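Local atomic coordinates of polyketide synthase III (Ectocarpus siliculosus, PDB entry 4B0N), a protein that probably condenses acyl and malonyl units as a type III polyketide synthase in the pathway to phlorotannin monomers, and binds arachidonic acid in a pocket. Residues Y92-D97 with F243-A248; E152-L157 with L178-S183; A197-R202 with G405-L410; D324-C329 with G391-M396; G333-I338 with D354-L359. All coordinates share one frame; numbering follows the deposited sequence.

Contact 1: residues Y92-D97 with F243-A248; sequences YFAVPD and FADGCA. With ACD (arachidonic acid), chain D.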
# COMPACT_ATOMS: atom_id res chain seq x y z
N TYR A 92 10.07 21.81 -7.47
CA TYR A 92 8.68 22.15 -7.76
C TYR A 92 7.75 21.92 -6.56
O TYR A 92 7.87 20.92 -5.86
CB TYR A 92 8.18 21.36 -8.97
CG TYR A 92 8.93 21.65 -10.25
CD1 TYR A 92 10.22 21.17 -10.46
CD2 TYR A 92 8.33 22.39 -11.27
CE1 TYR A 92 10.90 21.44 -11.63
CE2 TYR A 92 9.01 22.66 -12.45
CZ TYR A 92 10.29 22.18 -12.62
OH TYR A 92 10.97 22.44 -13.79
N PHE A 93 6.83 22.86 -6.35
CA PHE A 93 5.85 22.77 -5.26
C PHE A 93 4.42 22.99 -5.75
O PHE A 93 4.18 23.75 -6.69
CB PHE A 93 6.18 23.78 -4.16
CG PHE A 93 7.59 23.67 -3.62
CD1 PHE A 93 8.06 22.47 -3.09
CD2 PHE A 93 8.43 24.78 -3.63
CE1 PHE A 93 9.35 22.38 -2.59
CE2 PHE A 93 9.72 24.69 -3.13
CZ PHE A 93 10.18 23.49 -2.61
N ALA A 94 3.47 22.32 -5.10
CA ALA A 94 2.05 22.45 -5.42
C ALA A 94 1.40 23.65 -4.74
O ALA A 94 0.30 24.07 -5.12
CB ALA A 94 1.31 21.16 -5.06
N VAL A 95 2.07 24.19 -3.73
CA VAL A 95 1.54 25.30 -2.95
C VAL A 95 2.34 26.58 -3.25
O VAL A 95 3.56 26.53 -3.37
CB VAL A 95 1.57 25.01 -1.43
CG1 VAL A 95 0.34 25.58 -0.77
CG2 VAL A 95 1.63 23.51 -1.16
N PRO A 96 1.64 27.73 -3.37
CA PRO A 96 2.32 29.00 -3.67
C PRO A 96 3.09 29.61 -2.49
O PRO A 96 3.80 30.59 -2.68
CB PRO A 96 1.17 29.92 -4.08
CG PRO A 96 -0.04 29.36 -3.41
CD PRO A 96 0.17 27.87 -3.41
N ASP A 97 2.97 29.02 -1.30
CA ASP A 97 3.58 29.56 -0.08
C ASP A 97 5.09 29.81 -0.15
O ASP A 97 5.66 30.47 0.73
CB ASP A 97 3.26 28.67 1.12
CG ASP A 97 1.79 28.67 1.47
OD1 ASP A 97 0.97 28.31 0.61
OD2 ASP A 97 1.45 29.05 2.61
N PHE A 243 13.70 17.83 0.08
CA PHE A 243 12.46 17.22 -0.40
C PHE A 243 11.61 18.15 -1.26
O PHE A 243 11.55 19.35 -1.01
CB PHE A 243 11.61 16.66 0.76
CG PHE A 243 12.24 15.49 1.47
CD1 PHE A 243 13.11 14.63 0.81
CD2 PHE A 243 11.93 15.23 2.80
CE1 PHE A 243 13.68 13.55 1.47
CE2 PHE A 243 12.49 14.15 3.46
CZ PHE A 243 13.37 13.31 2.80
N ALA A 244 10.96 17.58 -2.28
CA ALA A 244 10.17 18.34 -3.25
C ALA A 244 8.95 17.56 -3.76
O ALA A 244 8.69 16.44 -3.32
CB ALA A 244 11.05 18.76 -4.41
N ASP A 245 8.22 18.16 -4.70
CA ASP A 245 7.01 17.54 -5.26
C ASP A 245 7.23 17.06 -6.70
O ASP A 245 7.91 17.73 -7.48
CB ASP A 245 5.85 18.53 -5.24
CG ASP A 245 5.43 18.93 -3.84
OD1 ASP A 245 6.23 18.77 -2.89
OD2 ASP A 245 4.29 19.42 -3.68
N GLY A 246 6.65 15.91 -7.03
CA GLY A 246 6.77 15.32 -8.36
C GLY A 246 5.89 14.12 -8.63
O GLY A 246 5.38 13.49 -7.70
N CYS A 247 5.72 13.79 -9.91
CA CYS A 247 4.94 12.63 -10.32
C CYS A 247 5.49 11.99 -11.60
O CYS A 247 5.93 12.67 -12.52
CB CYS A 247 3.47 13.02 -10.52
SG CYS A 247 2.42 11.69 -11.16
N ALA A 248 5.46 10.66 -11.62
CA ALA A 248 5.90 9.88 -12.77
C ALA A 248 5.07 8.62 -12.91
O ALA A 248 4.71 7.99 -11.91
CB ALA A 248 7.37 9.54 -12.65
C1 ACD D . 13.65 9.27 2.59
C2 ACD D . 12.26 8.71 2.82
C3 ACD D . 11.21 9.74 2.44
C4 ACD D . 9.99 9.65 3.35
C5 ACD D . 9.17 10.91 3.26
C6 ACD D . 8.07 11.06 3.99
C7 ACD D . 7.26 12.33 3.87
C8 ACD D . 7.80 13.42 4.76
C9 ACD D . 7.60 14.69 4.42
C10 ACD D . 8.11 15.81 5.30
C11 ACD D . 9.12 16.64 4.54
C12 ACD D . 9.01 17.97 4.52
C13 ACD D . 10.02 18.78 3.76
C14 ACD D . 9.34 19.79 2.87
C15 ACD D . 10.06 20.48 1.99
C16 ACD D . 9.41 21.50 1.08
C17 ACD D . 9.47 22.87 1.75
C18 ACD D . 10.47 23.80 1.09
C19 ACD D . 11.21 24.60 2.15
C20 ACD D . 12.03 25.72 1.53
O1 ACD D . 14.49 8.58 1.98

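Contact 2: residues E152-L157 with L178-S183; sequences EDISKL and LGLTRS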
# COMPACT_ATOMS: atom_id res chain seq x y z
N GLU A 152 -8.98 2.51 -22.21
CA GLU A 152 -9.70 1.24 -22.10
C GLU A 152 -8.77 0.06 -21.82
O GLU A 152 -9.14 -0.88 -21.11
CB GLU A 152 -10.49 0.95 -23.39
CG GLU A 152 -11.74 1.81 -23.60
CD GLU A 152 -11.43 3.15 -24.26
OE1 GLU A 152 -10.78 3.17 -25.32
OE2 GLU A 152 -11.86 4.19 -23.71
N ASP A 153 -7.56 0.12 -22.38
CA ASP A 153 -6.63 -1.01 -22.38
C ASP A 153 -5.94 -1.26 -21.04
O ASP A 153 -5.26 -2.27 -20.86
CB ASP A 153 -5.59 -0.84 -23.49
CG ASP A 153 -6.21 -0.47 -24.84
OD1 ASP A 153 -7.28 -1.01 -25.19
OD2 ASP A 153 -5.61 0.36 -25.55
N ILE A 154 -6.10 -0.33 -20.10
CA ILE A 154 -5.53 -0.48 -18.77
C ILE A 154 -6.40 -1.42 -17.94
O ILE A 154 -7.60 -1.19 -17.78
CB ILE A 154 -5.35 0.89 -18.06
CG1 ILE A 154 -4.42 1.81 -18.88
CG2 ILE A 154 -4.84 0.72 -16.63
CD1 ILE A 154 -3.04 1.25 -19.17
N SER A 155 -5.78 -2.48 -17.42
CA SER A 155 -6.48 -3.49 -16.62
C SER A 155 -6.14 -3.38 -15.13
O SER A 155 -6.94 -3.74 -14.27
CB SER A 155 -6.12 -4.89 -17.11
OG SER A 155 -6.43 -5.06 -18.48
N LYS A 156 -4.93 -2.88 -14.85
CA LYS A 156 -4.43 -2.77 -13.49
C LYS A 156 -3.91 -1.37 -13.21
O LYS A 156 -3.20 -0.79 -14.04
CB LYS A 156 -3.33 -3.80 -13.24
CG LYS A 156 -3.12 -4.14 -11.77
CD LYS A 156 -1.70 -4.59 -11.49
CE LYS A 156 -1.56 -5.07 -10.06
NZ LYS A 156 -0.14 -5.08 -9.61
N LEU A 157 -4.25 -0.84 -12.05
CA LEU A 157 -3.80 0.48 -11.62
C LEU A 157 -3.12 0.40 -10.26
O LEU A 157 -3.69 -0.12 -9.30
CB LEU A 157 -4.98 1.47 -11.59
CG LEU A 157 -4.78 2.89 -11.07
CD1 LEU A 157 -3.75 3.66 -11.89
CD2 LEU A 157 -6.11 3.62 -11.08
N LEU A 178 -9.95 9.73 -16.10
CA LEU A 178 -9.53 9.15 -17.37
C LEU A 178 -10.62 8.30 -18.01
O LEU A 178 -10.51 7.93 -19.18
CB LEU A 178 -8.24 8.36 -17.22
CG LEU A 178 -6.93 9.14 -17.37
CD1 LEU A 178 -6.67 10.07 -16.19
CD2 LEU A 178 -5.75 8.20 -17.57
N GLY A 179 -11.67 8.00 -17.25
CA GLY A 179 -12.74 7.13 -17.71
C GLY A 179 -12.24 5.71 -17.91
O GLY A 179 -12.55 5.07 -18.92
N LEU A 180 -11.46 5.21 -16.95
CA LEU A 180 -10.93 3.86 -16.98
C LEU A 180 -12.05 2.84 -16.82
O LEU A 180 -13.12 3.17 -16.29
CB LEU A 180 -9.89 3.67 -15.88
CG LEU A 180 -8.63 4.53 -15.89
CD1 LEU A 180 -7.92 4.44 -14.54
CD2 LEU A 180 -7.68 4.13 -17.02
N THR A 181 -11.82 1.61 -17.27
CA THR A 181 -12.78 0.52 -17.08
C THR A 181 -13.02 0.27 -15.59
O THR A 181 -12.07 0.20 -14.81
CB THR A 181 -12.34 -0.79 -17.79
OG1 THR A 181 -13.23 -1.86 -17.42
CG2 THR A 181 -10.90 -1.17 -17.43
N ARG A 182 -14.28 0.16 -15.21
CA ARG A 182 -14.65 0.10 -13.79
C ARG A 182 -14.33 -1.22 -13.10
O ARG A 182 -14.55 -1.37 -11.90
CB ARG A 182 -16.13 0.48 -13.60
CG ARG A 182 -16.46 1.86 -14.13
CD ARG A 182 -17.51 2.53 -13.27
NE ARG A 182 -17.45 3.98 -13.40
CZ ARG A 182 -17.76 4.84 -12.43
NH1 ARG A 182 -18.14 4.39 -11.24
NH2 ARG A 182 -17.69 6.14 -12.65
N SER A 183 -13.79 -2.17 -13.87
CA SER A 183 -13.36 -3.46 -13.34
C SER A 183 -11.85 -3.51 -13.10
O SER A 183 -11.28 -4.58 -12.89
CB SER A 183 -13.79 -4.59 -14.28
OG SER A 183 -12.87 -4.73 -15.35

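Contact 3: residues A197-R202 with G405-L410; sequences AMNGFR and GAEGIL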
# COMPACT_ATOMS: atom_id res chain seq x y z
N ALA A 197 8.79 3.01 -5.96
CA ALA A 197 8.70 2.82 -7.41
C ALA A 197 9.17 1.42 -7.81
O ALA A 197 8.66 0.83 -8.76
CB ALA A 197 9.49 3.88 -8.15
N MET A 198 10.15 0.89 -7.08
CA MET A 198 10.64 -0.46 -7.31
C MET A 198 9.57 -1.48 -6.90
O MET A 198 9.38 -2.49 -7.58
CB MET A 198 11.95 -0.70 -6.55
CG MET A 198 13.02 0.36 -6.76
SD MET A 198 13.86 0.33 -8.36
CE MET A 198 12.80 1.39 -9.35
N ASN A 199 8.88 -1.20 -5.80
CA ASN A 199 7.82 -2.07 -5.30
C ASN A 199 6.63 -2.06 -6.26
O ASN A 199 6.03 -3.10 -6.53
CB ASN A 199 7.38 -1.66 -3.90
CG ASN A 199 8.52 -1.65 -2.90
OD1 ASN A 199 8.68 -2.59 -2.12
ND2 ASN A 199 9.33 -0.61 -2.93
N GLY A 200 6.32 -0.87 -6.76
CA GLY A 200 5.28 -0.69 -7.78
C GLY A 200 5.62 -1.43 -9.06
O GLY A 200 4.76 -2.10 -9.64
N PHE A 201 6.87 -1.31 -9.50
CA PHE A 201 7.35 -2.03 -10.67
C PHE A 201 7.19 -3.55 -10.51
O PHE A 201 6.67 -4.21 -11.40
CB PHE A 201 8.80 -1.67 -11.00
CG PHE A 201 8.94 -0.53 -11.97
CD1 PHE A 201 8.27 -0.54 -13.20
CD2 PHE A 201 9.76 0.56 -11.68
CE1 PHE A 201 8.39 0.51 -14.09
CE2 PHE A 201 9.89 1.61 -12.58
CZ PHE A 201 9.21 1.58 -13.78
N ARG A 202 7.62 -4.07 -9.36
CA ARG A 202 7.50 -5.50 -9.07
C ARG A 202 6.06 -5.97 -9.15
O ARG A 202 5.76 -6.98 -9.80
CB ARG A 202 8.05 -5.83 -7.68
CG ARG A 202 9.57 -5.80 -7.59
CD ARG A 202 10.03 -6.52 -6.34
NE ARG A 202 11.40 -6.18 -5.99
CZ ARG A 202 11.75 -5.21 -5.15
NH1 ARG A 202 10.82 -4.47 -4.56
NH2 ARG A 202 13.03 -4.98 -4.91
N GLY A 405 16.47 -1.07 3.50
CA GLY A 405 16.52 -2.04 2.42
C GLY A 405 16.99 -1.42 1.13
O GLY A 405 16.82 -0.22 0.90
N ALA A 406 17.60 -2.24 0.28
CA ALA A 406 17.96 -1.83 -1.07
C ALA A 406 16.99 -2.47 -2.06
O ALA A 406 16.73 -3.67 -2.00
CB ALA A 406 19.39 -2.21 -1.38
N GLU A 407 16.45 -1.65 -2.96
CA GLU A 407 15.44 -2.09 -3.92
C GLU A 407 15.88 -1.74 -5.33
O GLU A 407 16.09 -0.56 -5.65
CB GLU A 407 14.10 -1.42 -3.62
CG GLU A 407 13.06 -2.32 -2.96
CD GLU A 407 13.41 -2.70 -1.53
OE1 GLU A 407 13.90 -1.83 -0.78
OE2 GLU A 407 13.18 -3.87 -1.16
N GLY A 408 16.00 -2.75 -6.19
CA GLY A 408 16.50 -2.53 -7.54
C GLY A 408 15.85 -3.36 -8.63
O GLY A 408 15.16 -4.34 -8.36
N ILE A 409 16.07 -2.94 -9.88
CA ILE A 409 15.59 -3.65 -11.07
C ILE A 409 16.68 -3.72 -12.13
O ILE A 409 17.57 -2.86 -12.19
CB ILE A 409 14.32 -2.99 -11.67
CG1 ILE A 409 14.51 -1.48 -11.85
CG2 ILE A 409 13.09 -3.30 -10.82
CD1 ILE A 409 13.62 -0.85 -12.91
N LEU A 410 16.62 -4.76 -12.97
CA LEU A 410 17.61 -4.97 -14.02
C LEU A 410 16.99 -4.90 -15.40
O LEU A 410 16.04 -5.63 -15.70
CB LEU A 410 18.34 -6.31 -13.82
CG LEU A 410 19.38 -6.78 -14.84
CD1 LEU A 410 20.52 -5.78 -15.01
CD2 LEU A 410 19.93 -8.14 -14.45

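Contact 4: residues D324-C329 with G391-M396; sequences DVDFWC and GYQTGM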
# COMPACT_ATOMS: atom_id res chain seq x y z
N ASP A 324 29.75 -4.93 -17.07
CA ASP A 324 28.69 -5.24 -18.04
C ASP A 324 27.50 -4.27 -18.02
O ASP A 324 26.60 -4.38 -18.85
CB ASP A 324 28.20 -6.68 -17.84
CG ASP A 324 29.23 -7.72 -18.26
OD1 ASP A 324 29.73 -7.65 -19.40
OD2 ASP A 324 29.51 -8.63 -17.45
N VAL A 325 27.50 -3.33 -17.08
CA VAL A 325 26.40 -2.37 -16.94
C VAL A 325 26.67 -1.05 -17.66
O VAL A 325 27.65 -0.36 -17.38
CB VAL A 325 26.06 -2.11 -15.45
CG1 VAL A 325 24.84 -1.20 -15.32
CG2 VAL A 325 25.80 -3.42 -14.71
N ASP A 326 25.77 -0.70 -18.59
CA ASP A 326 25.89 0.50 -19.41
C ASP A 326 25.37 1.75 -18.69
O ASP A 326 26.00 2.80 -18.75
CB ASP A 326 25.13 0.34 -20.73
CG ASP A 326 25.63 -0.82 -21.55
OD1 ASP A 326 26.53 -1.56 -21.09
OD2 ASP A 326 25.12 -1.00 -22.68
N PHE A 327 24.22 1.62 -18.04
CA PHE A 327 23.63 2.74 -17.30
C PHE A 327 23.27 2.40 -15.85
O PHE A 327 22.72 1.33 -15.58
CB PHE A 327 22.44 3.36 -18.04
CG PHE A 327 21.26 2.44 -18.23
CD1 PHE A 327 21.20 1.56 -19.31
CD2 PHE A 327 20.19 2.48 -17.34
CE1 PHE A 327 20.10 0.73 -19.49
CE2 PHE A 327 19.09 1.65 -17.52
CZ PHE A 327 19.05 0.77 -18.59
N TRP A 328 23.59 3.31 -14.95
CA TRP A 328 23.23 3.17 -13.54
C TRP A 328 22.27 4.25 -13.17
O TRP A 328 22.56 5.44 -13.35
CB TRP A 328 24.46 3.24 -12.65
CG TRP A 328 25.48 2.14 -12.87
CD1 TRP A 328 26.46 2.08 -13.85
CD2 TRP A 328 25.65 0.91 -12.08
NE1 TRP A 328 27.21 0.93 -13.73
CE2 TRP A 328 26.77 0.19 -12.69
CE3 TRP A 328 25.01 0.35 -10.98
CZ2 TRP A 328 27.22 -1.04 -12.20
CZ3 TRP A 328 25.47 -0.88 -10.49
CH2 TRP A 328 26.54 -1.55 -11.09
N CYS A 329 21.10 3.86 -12.67
CA CYS A 329 20.10 4.82 -12.23
C CYS A 329 20.01 4.86 -10.70
O CYS A 329 19.20 4.16 -10.09
CB CYS A 329 18.74 4.51 -12.85
SG CYS A 329 18.64 4.92 -14.61
N GLY A 391 22.60 1.20 -28.82
CA GLY A 391 21.97 1.67 -27.58
C GLY A 391 22.52 0.97 -26.34
O GLY A 391 23.42 0.13 -26.44
N TYR A 392 21.96 1.32 -25.18
CA TYR A 392 22.33 0.70 -23.91
C TYR A 392 21.87 -0.76 -23.89
O TYR A 392 20.73 -1.06 -24.21
CB TYR A 392 21.69 1.45 -22.74
CG TYR A 392 22.18 2.87 -22.55
CD1 TYR A 392 23.45 3.14 -22.05
CD2 TYR A 392 21.35 3.95 -22.85
CE1 TYR A 392 23.89 4.44 -21.87
CE2 TYR A 392 21.78 5.26 -22.67
CZ TYR A 392 23.05 5.50 -22.18
OH TYR A 392 23.48 6.79 -22.00
N GLN A 393 22.78 -1.66 -23.51
CA GLN A 393 22.51 -3.10 -23.49
C GLN A 393 22.05 -3.61 -22.13
O GLN A 393 21.19 -4.49 -22.06
CB GLN A 393 23.75 -3.88 -23.94
CG GLN A 393 24.13 -3.70 -25.41
CD GLN A 393 23.24 -4.50 -26.36
OE1 GLN A 393 22.82 -5.61 -26.05
NE2 GLN A 393 22.98 -3.93 -27.53
N THR A 394 22.62 -3.06 -21.06
CA THR A 394 22.34 -3.52 -19.70
C THR A 394 22.45 -2.38 -18.69
O THR A 394 23.48 -1.70 -18.63
CB THR A 394 23.31 -4.65 -19.27
OG1 THR A 394 23.29 -5.70 -20.25
CG2 THR A 394 22.93 -5.22 -17.92
N GLY A 395 21.40 -2.18 -17.90
CA GLY A 395 21.40 -1.17 -16.84
C GLY A 395 20.72 -1.58 -15.55
O GLY A 395 19.88 -2.49 -15.55
N MET A 396 21.08 -0.91 -14.46
CA MET A 396 20.46 -1.16 -13.15
C MET A 396 19.95 0.09 -12.46
O MET A 396 20.70 1.05 -12.24
CB MET A 396 21.42 -1.91 -12.22
CG MET A 396 20.74 -2.40 -10.95
SD MET A 396 21.90 -2.72 -9.61
CE MET A 396 22.80 -4.13 -10.26

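Contact 5: residues G333-I338 with D354-L359; sequences GGRRII and DSWAVL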
# COMPACT_ATOMS: atom_id res chain seq x y z
N GLY A 333 18.67 11.03 -3.83
CA GLY A 333 18.08 11.36 -2.53
C GLY A 333 18.79 12.48 -1.80
O GLY A 333 18.30 12.97 -0.77
N GLY A 334 19.93 12.90 -2.33
CA GLY A 334 20.74 13.95 -1.74
C GLY A 334 22.19 13.88 -2.16
O GLY A 334 22.62 12.90 -2.77
N ARG A 335 22.94 14.93 -1.82
CA ARG A 335 24.35 15.03 -2.16
C ARG A 335 25.11 13.78 -1.73
O ARG A 335 25.69 13.07 -2.56
CB ARG A 335 24.96 16.28 -1.49
CG ARG A 335 26.14 16.89 -2.23
CD ARG A 335 26.65 18.13 -1.51
NE ARG A 335 27.13 19.16 -2.43
CZ ARG A 335 28.38 19.27 -2.89
NH1 ARG A 335 29.31 18.40 -2.51
NH2 ARG A 335 28.69 20.25 -3.73
N ARG A 336 25.07 13.49 -0.42
CA ARG A 336 25.81 12.38 0.16
C ARG A 336 25.29 11.01 -0.26
O ARG A 336 26.05 10.04 -0.30
CB ARG A 336 25.83 12.49 1.69
CG ARG A 336 26.78 13.56 2.23
CD ARG A 336 27.31 13.19 3.60
NE ARG A 336 28.32 12.13 3.53
CZ ARG A 336 28.57 11.25 4.49
NH1 ARG A 336 27.88 11.27 5.62
NH2 ARG A 336 29.52 10.33 4.31
N ILE A 337 23.99 10.93 -0.56
CA ILE A 337 23.37 9.66 -0.96
C ILE A 337 23.92 9.15 -2.30
O ILE A 337 24.21 7.96 -2.45
CB ILE A 337 21.82 9.75 -0.93
CG1 ILE A 337 21.34 9.91 0.52
CG2 ILE A 337 21.19 8.52 -1.57
CD1 ILE A 337 19.89 10.32 0.67
N ILE A 338 24.08 10.06 -3.26
CA ILE A 338 24.67 9.71 -4.55
C ILE A 338 26.18 9.43 -4.42
O ILE A 338 26.69 8.47 -5.00
CB ILE A 338 24.43 10.82 -5.61
CG1 ILE A 338 22.94 11.14 -5.72
CG2 ILE A 338 24.99 10.39 -6.97
CD1 ILE A 338 22.62 12.41 -6.47
N ASP A 354 23.13 11.56 -14.80
CA ASP A 354 21.68 11.64 -14.83
C ASP A 354 21.11 11.92 -13.44
O ASP A 354 20.16 12.70 -13.30
CB ASP A 354 21.07 10.35 -15.38
CG ASP A 354 21.47 10.07 -16.82
OD1 ASP A 354 21.42 11.00 -17.66
OD2 ASP A 354 21.83 8.91 -17.12
N SER A 355 21.69 11.28 -12.43
CA SER A 355 21.23 11.39 -11.05
C SER A 355 21.45 12.79 -10.48
O SER A 355 20.62 13.29 -9.72
CB SER A 355 21.91 10.34 -10.17
OG SER A 355 21.72 9.03 -10.68
N TRP A 356 22.57 13.42 -10.84
CA TRP A 356 22.86 14.80 -10.44
C TRP A 356 21.93 15.76 -11.11
O TRP A 356 21.49 16.74 -10.50
CB TRP A 356 24.30 15.17 -10.74
CG TRP A 356 25.32 14.47 -9.87
CD1 TRP A 356 26.25 13.50 -10.25
CD2 TRP A 356 25.54 14.66 -8.43
NE1 TRP A 356 27.00 13.10 -9.18
CE2 TRP A 356 26.63 13.75 -8.06
CE3 TRP A 356 24.96 15.46 -7.45
CZ2 TRP A 356 27.11 13.67 -6.76
CZ3 TRP A 356 25.45 15.37 -6.14
CH2 TRP A 356 26.50 14.49 -5.80
N ALA A 357 21.63 15.49 -12.38
CA ALA A 357 20.77 16.34 -13.20
C ALA A 357 19.34 16.42 -12.65
O ALA A 357 18.75 17.50 -12.59
CB ALA A 357 20.77 15.87 -14.64
N VAL A 358 18.79 15.27 -12.26
CA VAL A 358 17.46 15.21 -11.67
C VAL A 358 17.45 15.96 -10.35
O VAL A 358 16.61 16.84 -10.14
CB VAL A 358 16.98 13.75 -11.50
CG1 VAL A 358 15.78 13.67 -10.56
CG2 VAL A 358 16.63 13.16 -12.85
N LEU A 359 18.41 15.63 -9.49
CA LEU A 359 18.57 16.27 -8.18
C LEU A 359 18.68 17.79 -8.28
O LEU A 359 18.03 18.51 -7.53
CB LEU A 359 19.81 15.68 -7.47
CG LEU A 359 20.05 15.80 -5.96
CD1 LEU A 359 20.89 17.01 -5.61
CD2 LEU A 359 18.75 15.76 -5.15

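Contact 1: residues Y92-D97 with F243-A248
Asp245 meets the 92-94 backbone with both its main chain and its carboxylate. Its N donates to Tyr92 O at 3.0 Å, almost in line with the carbonyl (C=O...N angle 168°). Two residues further along, Ala94 N gives a weak bond of 3.3 Å to Asp245 OD2. Asp245 CG is anti to the carbonyl carbon (chi1 -64°), and the carboxylate reaches past Tyr92 O toward Ala94, whose CB lies 3.7 Å from OD2. The other oxygen, OD1, comes to the edge of the Phe93 ring, 4.1 Å from CD1, with the carboxylate plane nearly perpendicular (89°) to the ring.

The contact joins strand 90-93, half of a small two-stranded sheet, to strand 245-255 in the five-stranded sheet of the chalcone synthase N-terminal region. It also lines the arachidonic acid pocket. Phe93 CZ touches ligand C18 at 3.7 Å, near the omega end of the chain, whereas Phe243 presents its ring edge, CD2 being 3.6 Å from C11. Between the two rings, Phe243 O is 3.5 Å from C15.

In the next shell, Ser225 OG hydrogen-bonds Asp245 OD2 and so helps hold the buried carboxylate in place. Tyr92 turns its hydroxyl away from the contact, to Glu361 and Arg56, while Phe98 packs against the ring of Phe93.

Contact 2: residues E152-L157 with L178-S183
Leu180 and Thr181 press against Ile154, Leu157 and the backbone of residues 152-154, in a contact made of van der Waals touches. The approach to it begins at Gly179, the first residue to leave helical geometry after helix 170-177. With its positive phi (66°) it ends the helical run, and residues 180-181 then lie against 152-157.

Leu180 follows, and its forked end does most of the work. The two methyls divide the task: CD2 comes to 4.1 Å from CB of Ile154, and CD1 lies 4.0 Å from CD2 of Leu157, the two leucine side chains crossing at about a right angle. In Leu157 chi1 (175°) sets CG anti to the backbone N, and of its two methyls CD2 is the one that meets Leu180. Ile175 of the preceding helix also lies against Leu180, while Leu217 of the adjoining strand backs both Ile154 and Leu157.

Strand 154-161, helix 170-177 and strand 185-190 form a beta-alpha-beta crossover, the two strands being parallel neighbours in the five-stranded sheet; residues 178-183 are the return from helix to second strand.

Thr181 then offers its methyl rather than its hydroxyl. CG2 sits 3.3 Å from Ile154 O and 4.1 Å from Glu152 O, at the more exposed side, where Thr181 and Glu152 lie, while OG1 is anti to the backbone N (chi1 172°). Arg182 and Ser183 lead on to the dimer partner: both pack on Trp273 of the second subunit, and Arg182 NH1 hydrogen-bonds Leu274 O of that subunit.

Contact 3: residues A197-R202 with G405-L410
Met198 supplies most of the apolar touching. Its side chain slides past that of Glu407 in the opposite direction, CB to CB at 3.7 Å, with CG 3.4 Å from Glu407 O. Bends at chi2 (-74°) and chi3 bring the thioether against the strand, SD lying 4.0 Å from both Gly408 CA and Ile409 CG1. Gly408 has no side chain, and the sulfur rests directly by its backbone. One turn on, Phe201 meets the tip of Ile409, its CD2 4.3 Å from CD1. Asn199 ND2 adds a van der Waals touch on Glu407 CG.

The polar contacts are looser. Arg202 runs out extended from CG to NE, bringing its guanidinium edge against the aliphatic part of Glu407: NH2 is 3.3 Å from CG, in the guanidinium plane. The ion pair itself is long, NH2 to Glu407 OE2 being 3.9 Å, and the guanidinium and carboxylate planes stand nearly perpendicular (86°). Each group has a hydrogen-bonded partner outside the two segments, Arg202 NH2 in His271 O and Glu407 OE1 in Ser401 OG.

All these residues are buried. Helix 196-210 belongs to the N-terminal family region and strand 405-413 to the C-terminal one, and their short segments cross at 49°; such a central helix laid against a sheet of the other half is the inner layering of the thiolase fold.

Contact 4: residues D324-C329 with G391-M396
Phe327 and Gly395 form the tight part. Gly395 CA sits over the centre of the Phe327 ring, a CH-pi contact of 3.4 Å to the centroid, made possible because glycine has no side chain on that face of the sheet. Phe327 CG lies between the backbone N and the carbonyl carbon (chi1 64°). The ring edge also points at the face of Tyr392 in an offset edge-to-face pair, centroids 5.3 Å apart.

Parallel pairing joins the strands: Met396 N donates to Phe327 O (3.0 Å), and Cys329 N to Met396 O (2.9 Å). On the opposite face Met396 SD approaches Trp328 CZ3 obliquely at 4.1 Å, a Met-aromatic contact.

The solvent side holds Asp326, partly exposed, and Gln393, exposed, yet a hydrogen bond still ties them: Gln393 N meets Asp326 OD2 from above the carboxylate plane at 2.6 Å. Their side chains lie side by side, pointing the same way, while the end of the Gln393 side chain leads away.

Strand 327-330 is the outermost strand of this sheet within the chain, beside 394-401. Helix 369-385 covers the Phe327 face through Val377, and helix 299-316 packs on Met396 through Ala311, Phe314 and Leu315.

Contact 5: residues G333-I338 with D354-L359
Ile338 lies against the indole of Trp356 where two helices pack, 335-345 and 353-362, in the C-terminal half of this thiolase-like protein. Starting at the backbone, Ile338 CB stands 4.1 Å from Trp356 CZ2. The CG2 branch, anti to the backbone N, sits over the indole toward its rim, 3.9 Å from CE2. The other branch takes CG1 anti to the carbonyl carbon (chi1 -54°) and ends in CD1, which hovers over the six-membered ring as a CH-pi contact, 4.1 Å from the centroid and 15° off the normal. The same methyl also reaches Ser355 O at 3.9 Å and Leu359 CG at 4.3 Å, so that it touches residues one turn apart on helix 353-362.

Farther out, Arg335 O comes to the indole obliquely, and the guanidinium of Arg87, from outside both segments, makes a cation-pi contact with Trp356. Ser355 turns its hydroxyl elsewhere, to Val330 O.

Gly334 stands at the N-cap of helix 335-345, its backbone angles (phi 157°) being ones that glycine tolerates. At this start of the helix Leu359 CD2 lies 4.2 Å from Gly334 N.

In the fold
Contacts 1, 3 and 5 are buried near the chain's centre; contact 2 is mostly buried though farthest from the centre and bordering the second subunit, and only contact 4 is partly open. Contacts 1 and 2 reach the same five-stranded sheet at places about 27 Å apart (centres), one beside the fatty-acid pocket, the other at the dimer side. Contacts 3 and 4 share the four-stranded sheet through neighbouring strands 394-401 and 405-413, and touch where Leu410 CD1 packs on Gly395 O. Contact 5 lies between the two segments of contact 4 in the chain, strand 327-330 leading into helix 335-345. Backbone hydrogen bonds hold contacts 1 and 4; contacts 2 and 5 are chiefly apolar, and contact 3 adds a long ion pair.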